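Local coordinates for protein putative oxidoreductase (Klebsiella pneumoniae subsp. pneumoniae MGH 78578, PDB 3E82) that probably acts as a nucleotide-dependent oxidoreductase of the Gfo/Idh/MocA family, on a substrate that is not established, at residues A188-I202 against W214-V226. Numbering follows the deposited sequence.
Sequences ALQLFGLPQSVQGNI and WAHVVLNYPAHKV
Tyr221 pushes its ring into the hollow formed where the chain turns from helix 176-192 into strand 197-203. Pro195 lies over one ring face, its CA 3.7 Å from the ring centroid in a CH-pi contact. The hydroxyl reaches the turn and donates to Gly193 O, with Tyr221 OH 2.7 Å from that oxygen. Phe192 turns its ring edge toward the Tyr221 face. In turn, the edge of His224 meets one face of Phe192, where His224 NE2 lies 3.4 Å from Phe192 CG, and completes an aromatic cluster. Val226 CG2 packs against the same phenylalanine, while Leu219 fits against the Pro195 ring, Leu219 CB 3.8 Å from Pro195 CB.

Beyond the turn, strands 197-202 and 214-220 run antiparallel. A classic beta bulge starts the pairing: Gln196 and Ser197 both face Asn220. Asn220 ND2 donates to Ser197 OG at 2.8 Å, and OG lies near the plane of the Asn220 amide. With chi1 70°, Ser197 OG stands between its backbone N and carbonyl carbon, where it accepts from that amide. Val198 CG1 meets Val217 CG1 at 4.0 Å on the face covered by helix 320-339. On the other face, a water bridges Gln199 OE1 and His216 O, and Asn201 binds Lys225 and Asn220 of the second subunit. This is a beta hairpin at one end of the mixed sheet of the C-terminal alpha/beta domain, whose face bearing Gln199, Asn201 and His216 packs against the second subunit, as in the open-faced sheet of Gfo/Idh/MocA enzymes.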
ATOM      1  N   ALA B 188       9.550  -5.309 -11.046  1.00 16.98           N
ATOM      2  CA  ALA B 188      10.264  -4.939  -9.830  1.00 16.65           C
ATOM      3  C   ALA B 188      11.661  -5.563  -9.776  1.00 17.38           C
ATOM      4  O   ALA B 188      12.639  -4.885  -9.450  1.00 16.09           O
ATOM      5  CB  ALA B 188       9.455  -5.355  -8.597  1.00 17.47           C
ATOM      6  N   LEU B 189      11.760  -6.850 -10.094  1.00 16.55           N
ATOM      7  CA  LEU B 189      13.048  -7.534 -10.061  1.00 15.40           C
ATOM      8  C   LEU B 189      14.004  -6.935 -11.091  1.00 15.56           C
ATOM      9  O   LEU B 189      15.189  -6.759 -10.825  1.00 16.01           O
ATOM     10  CB  LEU B 189      12.858  -9.036 -10.323  1.00 16.55           C
ATOM     11  CG  LEU B 189      11.956  -9.768  -9.324  1.00 18.99           C
ATOM     12  CD1 LEU B 189      11.862 -11.252  -9.675  1.00 18.33           C
ATOM     13  CD2 LEU B 189      12.510  -9.578  -7.922  1.00 19.09           C
ATOM     14  N   GLN B 190      13.477  -6.619 -12.270  1.00 16.37           N
ATOM     15  CA  GLN B 190      14.290  -6.023 -13.327  1.00 18.07           C
ATOM     16  C   GLN B 190      14.877  -4.692 -12.845  1.00 18.71           C
ATOM     17  O   GLN B 190      16.037  -4.373 -13.113  1.00 17.75           O
ATOM     18  CB  GLN B 190      13.441  -5.794 -14.582  1.00 16.08           C
ATOM     19  CG  GLN B 190      13.196  -7.042 -15.429  1.00 17.16           C
ATOM     20  CD  GLN B 190      14.448  -7.510 -16.170  1.00 18.97           C
ATOM     21  OE1 GLN B 190      15.150  -8.423 -15.727  1.00 21.37           O
ATOM     22  NE2 GLN B 190      14.737  -6.868 -17.294  1.00 18.10           N
ATOM     23  N   LEU B 191      14.065  -3.918 -12.131  1.00 17.69           N
ATOM     24  CA  LEU B 191      14.507  -2.624 -11.617  1.00 17.91           C
ATOM     25  C   LEU B 191      15.436  -2.711 -10.415  1.00 18.29           C
ATOM     26  O   LEU B 191      16.440  -2.007 -10.350  1.00 20.62           O
ATOM     27  CB  LEU B 191      13.295  -1.766 -11.201  1.00 16.60           C
ATOM     28  CG  LEU B 191      12.426  -1.159 -12.307  1.00 15.84           C
ATOM     29  CD1 LEU B 191      11.252  -0.410 -11.697  1.00 16.38           C
ATOM     30  CD2 LEU B 191      13.275  -0.226 -13.155  1.00 15.63           C
ATOM     31  N   PHE B 192      15.114  -3.589  -9.472  1.00 17.37           N
ATOM     32  CA  PHE B 192      15.880  -3.660  -8.235  1.00 18.50           C
ATOM     33  C   PHE B 192      16.611  -4.943  -7.870  1.00 19.65           C
ATOM     34  O   PHE B 192      17.283  -4.983  -6.835  1.00 19.19           O
ATOM     35  CB  PHE B 192      14.936  -3.310  -7.081  1.00 17.88           C
ATOM     36  CG  PHE B 192      14.088  -2.098  -7.339  1.00 19.70           C
ATOM     37  CD1 PHE B 192      14.668  -0.831  -7.421  1.00 17.21           C
ATOM     38  CD2 PHE B 192      12.704  -2.218  -7.500  1.00 18.07           C
ATOM     39  CE1 PHE B 192      13.885   0.301  -7.659  1.00 19.13           C
ATOM     40  CE2 PHE B 192      11.912  -1.091  -7.739  1.00 15.86           C
ATOM     41  CZ  PHE B 192      12.501   0.169  -7.819  1.00 18.17           C
ATOM     42  N   GLY B 193      16.495  -5.987  -8.680  1.00 18.78           N
ATOM     43  CA  GLY B 193      17.147  -7.230  -8.307  1.00 18.04           C
ATOM     44  C   GLY B 193      16.260  -7.958  -7.302  1.00 19.21           C
ATOM     45  O   GLY B 193      15.097  -7.586  -7.116  1.00 18.34           O
ATOM     46  N   LEU B 194      16.798  -8.980  -6.642  1.00 17.24           N
ATOM     47  CA  LEU B 194      16.028  -9.759  -5.669  1.00 16.60           C
ATOM     48  C   LEU B 194      15.827  -9.083  -4.315  1.00 16.83           C
ATOM     49  O   LEU B 194      16.737  -8.478  -3.768  1.00 16.78           O
ATOM     50  CB  LEU B 194      16.701 -11.114  -5.413  1.00 17.06           C
ATOM     51  CG  LEU B 194      16.946 -12.041  -6.601  1.00 19.30           C
ATOM     52  CD1 LEU B 194      17.660 -13.308  -6.120  1.00 18.40           C
ATOM     53  CD2 LEU B 194      15.617 -12.380  -7.253  1.00 17.73           C
ATOM     54  N   PRO B 195      14.617  -9.190  -3.752  1.00 16.07           N
ATOM     55  CA  PRO B 195      14.343  -8.581  -2.450  1.00 17.35           C
ATOM     56  C   PRO B 195      14.935  -9.469  -1.364  1.00 18.66           C
ATOM     57  O   PRO B 195      15.213 -10.655  -1.602  1.00 17.74           O
ATOM     58  CB  PRO B 195      12.821  -8.557  -2.398  1.00 17.34           C
ATOM     59  CG  PRO B 195      12.459  -9.839  -3.139  1.00 16.52           C
ATOM     60  CD  PRO B 195      13.405  -9.809  -4.320  1.00 15.01           C
ATOM     61  N   GLN B 196      15.131  -8.900  -0.181  1.00 18.25           N
ATOM     62  CA  GLN B 196      15.672  -9.653   0.939  1.00 20.29           C
ATOM     63  C   GLN B 196      14.603 -10.549   1.557  1.00 20.23           C
ATOM     64  O   GLN B 196      14.902 -11.641   2.038  1.00 19.46           O
ATOM     65  CB  GLN B 196      16.229  -8.709   2.000  1.00 20.98           C
ATOM     66  CG  GLN B 196      16.946  -9.426   3.138  1.00 22.38           C
ATOM     67  CD  GLN B 196      17.879  -8.508   3.897  1.00 24.82           C
ATOM     68  OE1 GLN B 196      18.674  -7.794   3.292  1.00 28.43           O
ATOM     69  NE2 GLN B 196      17.801  -8.531   5.219  1.00 27.53           N
ATOM     70  N   SER B 197      13.356 -10.082   1.554  1.00 19.62           N
ATOM     71  CA  SER B 197      12.249 -10.864   2.103  1.00 17.86           C
ATOM     72  C   SER B 197      10.936 -10.460   1.446  1.00 18.32           C
ATOM     73  O   SER B 197      10.833  -9.395   0.842  1.00 20.05           O
ATOM     74  CB  SER B 197      12.156 -10.680   3.616  1.00 17.64           C
ATOM     75  OG  SER B 197      11.708  -9.381   3.950  1.00 19.93           O
ATOM     76  N   VAL B 198       9.936 -11.321   1.559  1.00 18.79           N
ATOM     77  CA  VAL B 198       8.635 -11.075   0.951  1.00 18.65           C
ATOM     78  C   VAL B 198       7.535 -11.242   1.982  1.00 19.37           C
ATOM     79  O   VAL B 198       7.520 -12.211   2.743  1.00 19.96           O
ATOM     80  CB  VAL B 198       8.377 -12.063  -0.223  1.00 17.22           C
ATOM     81  CG1 VAL B 198       6.995 -11.853  -0.793  1.00 16.10           C
ATOM     82  CG2 VAL B 198       9.425 -11.871  -1.308  1.00 17.80           C
ATOM     83  N   GLN B 199       6.614 -10.290   2.014  1.00 20.60           N
ATOM     84  CA  GLN B 199       5.509 -10.354   2.949  1.00 19.54           C
ATOM     85  C   GLN B 199       4.231 -10.291   2.120  1.00 20.11           C
ATOM     86  O   GLN B 199       4.116  -9.486   1.198  1.00 20.33           O
ATOM     87  CB  GLN B 199       5.602  -9.185   3.940  1.00 21.07           C
ATOM     88  CG  GLN B 199       4.666  -9.266   5.127  1.00 23.62           C
ATOM     89  CD  GLN B 199       3.278  -8.759   4.799  1.00 26.05           C
ATOM     90  OE1 GLN B 199       3.137  -7.723   4.147  1.00 26.64           O
ATOM     91  NE2 GLN B 199       2.244  -9.474   5.260  1.00 24.50           N
ATOM     92  N   GLY B 200       3.272 -11.153   2.434  1.00 18.90           N
ATOM     93  CA  GLY B 200       2.049 -11.154   1.661  1.00 18.20           C
ATOM     94  C   GLY B 200       0.748 -11.219   2.435  1.00 17.31           C
ATOM     95  O   GLY B 200       0.671 -11.804   3.511  1.00 17.36           O
ATOM     96  N   ASN B 201      -0.283 -10.618   1.855  1.00 17.68           N
ATOM     97  CA  ASN B 201      -1.617 -10.602   2.439  1.00 17.46           C
ATOM     98  C   ASN B 201      -2.544 -10.786   1.240  1.00 19.22           C
ATOM     99  O   ASN B 201      -2.695  -9.872   0.418  1.00 18.80           O
ATOM    100  CB  ASN B 201      -1.878  -9.260   3.120  1.00 16.17           C
ATOM    101  CG  ASN B 201      -3.067  -9.303   4.060  1.00 17.38           C
ATOM    102  OD1 ASN B 201      -4.070  -9.980   3.795  1.00 18.60           O
ATOM    103  ND2 ASN B 201      -2.969  -8.573   5.160  1.00 16.77           N
ATOM    104  N   ILE B 202      -3.133 -11.977   1.130  1.00 18.83           N
ATOM    105  CA  ILE B 202      -4.017 -12.315   0.010  1.00 21.19           C
ATOM    106  C   ILE B 202      -5.419 -12.675   0.517  1.00 21.14           C
ATOM    107  O   ILE B 202      -5.570 -13.425   1.481  1.00 21.24           O
ATOM    108  CB  ILE B 202      -3.416 -13.509  -0.804  1.00 21.94           C
ATOM    109  CG1 ILE B 202      -2.006 -13.149  -1.278  1.00 22.74           C
ATOM    110  CG2 ILE B 202      -4.281 -13.820  -2.023  1.00 22.88           C
ATOM    111  CD1 ILE B 202      -1.286 -14.280  -1.989  1.00 21.13           C
ATOM    112  N   TRP B 214      -7.940  -9.843  -4.005  1.00 20.74           N
ATOM    113  CA  TRP B 214      -7.241  -8.744  -3.359  1.00 20.45           C
ATOM    114  C   TRP B 214      -5.895  -9.302  -2.932  1.00 19.78           C
ATOM    115  O   TRP B 214      -5.826 -10.270  -2.172  1.00 20.11           O
ATOM    116  CB  TRP B 214      -8.016  -8.267  -2.131  1.00 18.28           C
ATOM    117  CG  TRP B 214      -7.475  -7.016  -1.476  1.00 16.79           C
ATOM    118  CD1 TRP B 214      -7.873  -5.724  -1.713  1.00 16.00           C
ATOM    119  CD2 TRP B 214      -6.518  -6.951  -0.414  1.00 15.88           C
ATOM    120  NE1 TRP B 214      -7.232  -4.867  -0.854  1.00 14.78           N
ATOM    121  CE2 TRP B 214      -6.393  -5.591  -0.046  1.00 16.46           C
ATOM    122  CE3 TRP B 214      -5.754  -7.909   0.267  1.00 12.98           C
ATOM    123  CZ2 TRP B 214      -5.539  -5.167   0.976  1.00 15.04           C
ATOM    124  CZ3 TRP B 214      -4.902  -7.487   1.283  1.00 14.44           C
ATOM    125  CH2 TRP B 214      -4.804  -6.126   1.626  1.00 15.45           C
ATOM    126  N   ALA B 215      -4.826  -8.703  -3.434  1.00 18.59           N
ATOM    127  CA  ALA B 215      -3.493  -9.162  -3.086  1.00 17.85           C
ATOM    128  C   ALA B 215      -2.629  -7.953  -2.811  1.00 16.85           C
ATOM    129  O   ALA B 215      -2.486  -7.061  -3.648  1.00 17.63           O
ATOM    130  CB  ALA B 215      -2.906  -9.990  -4.214  1.00 18.00           C
ATOM    131  N   HIS B 216      -2.062  -7.934  -1.618  1.00 17.04           N
ATOM    132  CA  HIS B 216      -1.212  -6.847  -1.201  1.00 15.29           C
ATOM    133  C   HIS B 216       0.098  -7.473  -0.759  1.00 15.75           C
ATOM    134  O   HIS B 216       0.174  -8.088   0.306  1.00 16.83           O
ATOM    135  CB  HIS B 216      -1.881  -6.105  -0.055  1.00 14.80           C
ATOM    136  CG  HIS B 216      -1.268  -4.776   0.222  1.00 13.57           C
ATOM    137  ND1 HIS B 216      -0.466  -4.546   1.315  1.00 16.37           N
ATOM    138  CD2 HIS B 216      -1.272  -3.630  -0.494  1.00 11.67           C
ATOM    139  CE1 HIS B 216       0.003  -3.314   1.257  1.00 13.42           C
ATOM    140  NE2 HIS B 216      -0.470  -2.736   0.170  1.00 16.27           N
ATOM    141  N   VAL B 217       1.128  -7.302  -1.582  1.00 15.25           N
ATOM    142  CA  VAL B 217       2.436  -7.892  -1.326  1.00 15.06           C
ATOM    143  C   VAL B 217       3.554  -6.870  -1.224  1.00 14.99           C
ATOM    144  O   VAL B 217       3.657  -5.966  -2.050  1.00 16.71           O
ATOM    145  CB  VAL B 217       2.787  -8.889  -2.444  1.00 14.99           C
ATOM    146  CG1 VAL B 217       4.182  -9.461  -2.234  1.00 12.90           C
ATOM    147  CG2 VAL B 217       1.729  -9.989  -2.490  1.00 15.92           C
ATOM    148  N   VAL B 218       4.404  -7.038  -0.213  1.00 14.48           N
ATOM    149  CA  VAL B 218       5.520  -6.127   0.007  1.00 14.16           C
ATOM    150  C   VAL B 218       6.853  -6.837  -0.127  1.00 15.31           C
ATOM    151  O   VAL B 218       7.085  -7.864   0.510  1.00 15.29           O
ATOM    152  CB  VAL B 218       5.462  -5.484   1.416  1.00 13.02           C
ATOM    153  CG1 VAL B 218       6.643  -4.547   1.605  1.00 13.07           C
ATOM    154  CG2 VAL B 218       4.152  -4.722   1.590  1.00 13.08           C
ATOM    155  N   LEU B 219       7.718  -6.286  -0.974  1.00 15.11           N
ATOM    156  CA  LEU B 219       9.053  -6.826  -1.181  1.00 16.36           C
ATOM    157  C   LEU B 219      10.030  -5.937  -0.403  1.00 16.47           C
ATOM    158  O   LEU B 219      10.155  -4.745  -0.695  1.00 16.02           O
ATOM    159  CB  LEU B 219       9.405  -6.826  -2.674  1.00 17.23           C
ATOM    160  CG  LEU B 219       9.004  -8.078  -3.474  1.00 18.51           C
ATOM    161  CD1 LEU B 219       7.547  -8.408  -3.269  1.00 16.61           C
ATOM    162  CD2 LEU B 219       9.305  -7.852  -4.944  1.00 17.93           C
ATOM    163  N   ASN B 220      10.708  -6.515   0.590  1.00 15.70           N
ATOM    164  CA  ASN B 220      11.663  -5.760   1.409  1.00 17.04           C
ATOM    165  C   ASN B 220      13.096  -5.790   0.874  1.00 18.00           C
ATOM    166  O   ASN B 220      13.682  -6.863   0.683  1.00 16.93           O
ATOM    167  CB  ASN B 220      11.676  -6.280   2.858  1.00 17.24           C
ATOM    168  CG  ASN B 220      10.325  -6.150   3.547  1.00 19.08           C
ATOM    169  OD1 ASN B 220       9.768  -5.049   3.671  1.00 15.01           O
ATOM    170  ND2 ASN B 220       9.791  -7.279   4.004  1.00 16.14           N
ATOM    171  N   TYR B 221      13.642  -4.602   0.624  1.00 16.18           N
ATOM    172  CA  TYR B 221      15.018  -4.443   0.156  1.00 17.84           C
ATOM    173  C   TYR B 221      15.773  -3.752   1.297  1.00 18.79           C
ATOM    174  O   TYR B 221      15.161  -3.146   2.171  1.00 16.30           O
ATOM    175  CB  TYR B 221      15.060  -3.583  -1.115  1.00 16.56           C
ATOM    176  CG  TYR B 221      14.562  -4.302  -2.347  1.00 16.26           C
ATOM    177  CD1 TYR B 221      15.447  -5.009  -3.175  1.00 15.72           C
ATOM    178  CD2 TYR B 221      13.206  -4.309  -2.672  1.00 14.46           C
ATOM    179  CE1 TYR B 221      14.987  -5.707  -4.303  1.00 13.15           C
ATOM    180  CE2 TYR B 221      12.732  -5.006  -3.794  1.00 15.89           C
ATOM    181  CZ  TYR B 221      13.633  -5.701  -4.604  1.00 16.99           C
ATOM    182  OH  TYR B 221      13.177  -6.377  -5.711  1.00 18.22           O
ATOM    183  N   PRO B 222      17.114  -3.826   1.300  1.00 21.30           N
ATOM    184  CA  PRO B 222      17.881  -3.190   2.377  1.00 22.00           C
ATOM    185  C   PRO B 222      17.610  -1.705   2.599  1.00 22.07           C
ATOM    186  O   PRO B 222      17.546  -1.253   3.739  1.00 23.30           O
ATOM    187  CB  PRO B 222      19.331  -3.453   1.973  1.00 22.26           C
ATOM    188  CG  PRO B 222      19.239  -4.758   1.230  1.00 23.30           C
ATOM    189  CD  PRO B 222      18.011  -4.528   0.366  1.00 21.14           C
ATOM    190  N   ALA B 223      17.444  -0.949   1.519  1.00 20.32           N
ATOM    191  CA  ALA B 223      17.227   0.484   1.660  1.00 21.47           C
ATOM    192  C   ALA B 223      15.941   1.033   1.051  1.00 20.39           C
ATOM    193  O   ALA B 223      15.819   2.240   0.857  1.00 20.01           O
ATOM    194  CB  ALA B 223      18.438   1.255   1.099  1.00 21.04           C
ATOM    195  N   HIS B 224      14.995   0.165   0.717  1.00 18.61           N
ATOM    196  CA  HIS B 224      13.734   0.658   0.184  1.00 17.38           C
ATOM    197  C   HIS B 224      12.652  -0.404   0.182  1.00 17.41           C
ATOM    198  O   HIS B 224      12.925  -1.588   0.413  1.00 16.25           O
ATOM    199  CB  HIS B 224      13.918   1.263  -1.216  1.00 16.01           C
ATOM    200  CG  HIS B 224      14.023   0.255  -2.320  1.00 18.14           C
ATOM    201  ND1 HIS B 224      15.174  -0.458  -2.574  1.00 18.12           N
ATOM    202  CD2 HIS B 224      13.131  -0.120  -3.266  1.00 17.23           C
ATOM    203  CE1 HIS B 224      14.990  -1.225  -3.634  1.00 19.25           C
ATOM    204  NE2 HIS B 224      13.758  -1.040  -4.072  1.00 19.29           N
ATOM    205  N   LYS B 225      11.424   0.029  -0.078  1.00 18.37           N
ATOM    206  CA  LYS B 225      10.274  -0.865  -0.079  1.00 16.60           C
ATOM    207  C   LYS B 225       9.565  -0.917  -1.424  1.00 18.12           C
ATOM    208  O   LYS B 225       9.492   0.078  -2.151  1.00 16.35           O
ATOM    209  CB  LYS B 225       9.265  -0.415   0.990  1.00 18.92           C
ATOM    210  CG  LYS B 225       9.823  -0.328   2.411  1.00 16.37           C
ATOM    211  CD  LYS B 225      10.169  -1.712   2.966  1.00 18.87           C
ATOM    212  CE  LYS B 225      10.685  -1.615   4.404  1.00 18.77           C
ATOM    213  NZ  LYS B 225      11.016  -2.936   5.000  1.00 15.50           N
ATOM    214  N   VAL B 226       9.035  -2.094  -1.737  1.00 17.26           N
ATOM    215  CA  VAL B 226       8.294  -2.307  -2.969  1.00 16.97           C
ATOM    216  C   VAL B 226       6.930  -2.870  -2.595  1.00 18.18           C
ATOM    217  O   VAL B 226       6.825  -3.861  -1.866  1.00 17.34           O
ATOM    218  CB  VAL B 226       9.026  -3.299  -3.906  1.00 18.55           C
ATOM    219  CG1 VAL B 226       8.062  -3.822  -4.981  1.00 17.99           C
ATOM    220  CG2 VAL B 226      10.217  -2.594  -4.573  1.00 14.57           C
TER
HETATM  221  O   HOH W   1       0.977  -7.340   2.853  1.00 15.79           O